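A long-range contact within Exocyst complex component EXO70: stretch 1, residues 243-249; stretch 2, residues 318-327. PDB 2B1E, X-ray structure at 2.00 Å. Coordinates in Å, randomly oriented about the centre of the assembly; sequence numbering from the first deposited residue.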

# COMPACT_ATOMS: atom_id res chain seq x y z
N GLY A 243 7.49 -7.71 -0.28
CA GLY A 243 6.05 -7.64 -0.48
C GLY A 243 5.48 -6.25 -0.28
O GLY A 243 4.51 -5.87 -0.95
N PHE A 244 6.06 -5.49 0.64
CA PHE A 244 5.59 -4.13 0.91
C PHE A 244 6.03 -3.21 -0.22
O PHE A 244 5.64 -2.05 -0.27
CB PHE A 244 6.15 -3.64 2.24
CG PHE A 244 5.56 -4.32 3.43
CD1 PHE A 244 6.35 -4.62 4.54
CD2 PHE A 244 4.22 -4.68 3.45
CE1 PHE A 244 5.80 -5.26 5.65
CE2 PHE A 244 3.66 -5.32 4.56
CZ PHE A 244 4.45 -5.61 5.65
N PHE A 245 6.86 -3.74 -1.12
CA PHE A 245 7.34 -2.96 -2.24
C PHE A 245 6.16 -2.61 -3.14
O PHE A 245 6.19 -1.61 -3.86
CB PHE A 245 8.38 -3.75 -3.05
CG PHE A 245 8.93 -2.99 -4.22
CD1 PHE A 245 9.52 -1.75 -4.05
CD2 PHE A 245 8.84 -3.52 -5.51
CE1 PHE A 245 10.02 -1.04 -5.13
CE2 PHE A 245 9.34 -2.82 -6.60
CZ PHE A 245 9.93 -1.57 -6.41
N SER A 246 5.12 -3.43 -3.08
CA SER A 246 3.93 -3.22 -3.88
C SER A 246 3.34 -1.84 -3.61
O SER A 246 2.77 -1.21 -4.51
CB SER A 246 2.89 -4.29 -3.57
OG SER A 246 2.53 -4.27 -2.20
N PHE A 247 3.46 -1.36 -2.38
CA PHE A 247 2.94 -0.04 -2.03
C PHE A 247 3.64 1.04 -2.85
O PHE A 247 3.01 2.02 -3.26
CB PHE A 247 3.13 0.25 -0.54
CG PHE A 247 2.26 -0.57 0.37
CD1 PHE A 247 0.91 -0.75 0.09
CD2 PHE A 247 2.79 -1.15 1.53
CE1 PHE A 247 0.09 -1.48 0.96
CE2 PHE A 247 1.98 -1.87 2.40
CZ PHE A 247 0.63 -2.04 2.11
N GLU A 248 4.93 0.86 -3.10
CA GLU A 248 5.69 1.83 -3.88
C GLU A 248 5.40 1.70 -5.37
O GLU A 248 5.53 2.66 -6.13
CB GLU A 248 7.19 1.67 -3.63
CG GLU A 248 7.61 1.88 -2.19
CD GLU A 248 9.10 1.75 -1.98
OE1 GLU A 248 9.53 1.59 -0.82
OE2 GLU A 248 9.85 1.80 -2.98
N LEU A 249 5.01 0.50 -5.79
CA LEU A 249 4.68 0.27 -7.19
C LEU A 249 3.32 0.89 -7.48
O LEU A 249 3.12 1.49 -8.53
CB LEU A 249 4.64 -1.23 -7.49
CG LEU A 249 5.99 -1.95 -7.50
CD1 LEU A 249 5.77 -3.45 -7.71
CD2 LEU A 249 6.88 -1.38 -8.61
N SER A 318 5.76 -8.11 14.55
CA SER A 318 6.83 -7.61 13.70
C SER A 318 6.19 -7.28 12.35
O SER A 318 6.46 -6.23 11.76
CB SER A 318 7.91 -8.68 13.51
OG SER A 318 8.97 -8.20 12.71
N ARG A 319 5.33 -8.18 11.89
CA ARG A 319 4.63 -8.01 10.62
C ARG A 319 3.78 -6.74 10.63
O ARG A 319 3.87 -5.91 9.72
CB ARG A 319 3.76 -9.23 10.34
CG ARG A 319 2.86 -9.12 9.11
CD ARG A 319 3.65 -8.95 7.82
NE ARG A 319 4.55 -10.07 7.56
CZ ARG A 319 5.28 -10.19 6.45
NH1 ARG A 319 5.21 -9.26 5.51
NH2 ARG A 319 6.09 -11.22 6.29
N LEU A 320 2.96 -6.58 11.66
CA LEU A 320 2.11 -5.40 11.78
C LEU A 320 3.01 -4.16 11.93
O LEU A 320 2.67 -3.08 11.44
CB LEU A 320 1.18 -5.52 13.00
CG LEU A 320 0.09 -6.59 12.93
CD1 LEU A 320 -0.72 -6.59 14.21
CD2 LEU A 320 -0.81 -6.32 11.72
N ARG A 321 4.15 -4.35 12.58
CA ARG A 321 5.12 -3.29 12.80
C ARG A 321 5.65 -2.79 11.47
O ARG A 321 5.93 -1.60 11.31
CB ARG A 321 6.28 -3.81 13.66
CG ARG A 321 7.32 -2.76 14.05
CD ARG A 321 6.70 -1.68 14.93
NE ARG A 321 7.69 -0.98 15.75
CZ ARG A 321 8.48 0.00 15.32
NH1 ARG A 321 8.41 0.43 14.06
NH2 ARG A 321 9.34 0.56 16.16
N LYS A 322 5.80 -3.70 10.51
CA LYS A 322 6.30 -3.33 9.20
C LYS A 322 5.18 -2.66 8.40
O LYS A 322 5.42 -1.73 7.63
CB LYS A 322 6.82 -4.57 8.46
CG LYS A 322 7.89 -5.33 9.23
CD LYS A 322 8.42 -6.51 8.43
CE LYS A 322 9.28 -7.43 9.29
NZ LYS A 322 10.40 -6.70 9.95
N PHE A 323 3.96 -3.15 8.59
CA PHE A 323 2.78 -2.60 7.92
C PHE A 323 2.64 -1.13 8.30
O PHE A 323 2.37 -0.29 7.45
CB PHE A 323 1.53 -3.35 8.37
CG PHE A 323 1.08 -4.42 7.42
CD1 PHE A 323 0.33 -4.10 6.29
CD2 PHE A 323 1.38 -5.76 7.66
CE1 PHE A 323 -0.12 -5.10 5.42
CE2 PHE A 323 0.94 -6.76 6.80
CZ PHE A 323 0.19 -6.43 5.68
N SER A 324 2.85 -0.83 9.58
CA SER A 324 2.74 0.53 10.09
C SER A 324 3.82 1.48 9.58
O SER A 324 3.69 2.69 9.70
CB SER A 324 2.77 0.52 11.62
OG SER A 324 4.07 0.24 12.11
N GLU A 325 4.89 0.93 9.02
CA GLU A 325 5.97 1.77 8.50
C GLU A 325 5.58 2.29 7.12
O GLU A 325 6.24 3.17 6.56
CB GLU A 325 7.28 0.98 8.43
CG GLU A 325 7.75 0.45 9.78
CD GLU A 325 9.08 -0.28 9.71
OE1 GLU A 325 9.25 -1.14 8.81
OE2 GLU A 325 9.96 0.00 10.55
N TYR A 326 4.50 1.74 6.58
CA TYR A 326 3.98 2.13 5.28
C TYR A 326 2.56 2.66 5.47
O TYR A 326 1.61 2.16 4.87
CB TYR A 326 3.95 0.92 4.33
CG TYR A 326 5.30 0.50 3.80
CD1 TYR A 326 5.70 0.83 2.50
CD2 TYR A 326 6.18 -0.24 4.59
CE1 TYR A 326 6.93 0.42 2.00
CE2 TYR A 326 7.42 -0.64 4.10
CZ TYR A 326 7.79 -0.31 2.81
OH TYR A 326 9.02 -0.72 2.32
N LYS A 327 2.43 3.66 6.33
CA LYS A 327 1.13 4.25 6.61
C LYS A 327 0.39 4.64 5.33
O LYS A 327 -0.75 4.22 5.11
CB LYS A 327 1.29 5.49 7.50
CG LYS A 327 -0.00 6.26 7.72
CD LYS A 327 0.20 7.48 8.60
CE LYS A 327 -1.01 8.40 8.53
NZ LYS A 327 -2.28 7.67 8.82

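The contact is mainly aromatic and apolar. No hydrogen bond or salt bridge joins the two stretches, which bury 398 Å² between them, both sides summed. Phe244 and Tyr326 supply most of that area, 139 and 104 Å² respectively. The CA-to-CB bond of each points toward the other stretch.

Among the aromatic pairs, Phe244 and Phe323 have the clearest geometry. The edge of the Phe244 ring meets the face of the Phe323 ring. The ring centroids are 4.8 Å apart and the planes lie at 71°. Phe244 CZ comes to 3.7 Å from Phe323 CD2, so the tip of one ring rests over the other. This arrangement directs the C-H edge of Phe244 at the pi cloud of Phe323. The CA-to-CB bond of Phe323 points sideways, but the end of its side chain comes nearer to Phe244.

Tyr326 packs against two phenylalanines, and both ring pairs are oblique, with planes at 38°. Its ring centroid is 5.4 Å from that of Phe244 and 5.7 Å from that of Phe247. Phe247 CD2 lies 3.7 Å from Tyr326 CD1. The CA-to-CB bond of Phe247 also points toward the second stretch, which brings its ring to the tyrosine.

A CH-pi contact adds to the Phe244-Tyr326 pair. Phe244 CB sits 3.9 Å from the centroid of the Tyr326 ring, 19° off the ring normal. The methylene therefore lies over the ring face, off its centre. The backbone of Phe244 approaches too, with Phe244 O 3.6 Å from Tyr326 CE1. That same carbonyl accepts a backbone hydrogen bond from Phe247, with Phe247 N to Phe244 O at 3.1 Å.

Lys322 and Arg319 also touch the Phe244 ring. Phe244 CE1 is only 3.1 Å from Lys322 CB, a very tight carbon-carbon approach. The CA-to-CB bond of Lys322 points toward the first stretch, but the end of the side chain leads away. There Lys322 NZ makes a weak hydrogen bond to Ser318 OG at 3.5 Å. Arg319 differs: its CA-to-CB bond points sideways, but its end comes nearer. Arg319 NH1 reaches 3.7 Å from Phe244 CZ. The ring carbon lies near the guanidinium plane, so the guanidinium does not lie flat on the ring.

One polar approach remains. Glu248 OE1 lies 3.9 Å from Tyr326 OH, near the plane of the tyrosine ring. This is proximity without a hydrogen bond. Glu248 OE1 is hydrogen-bonded elsewhere in the structure.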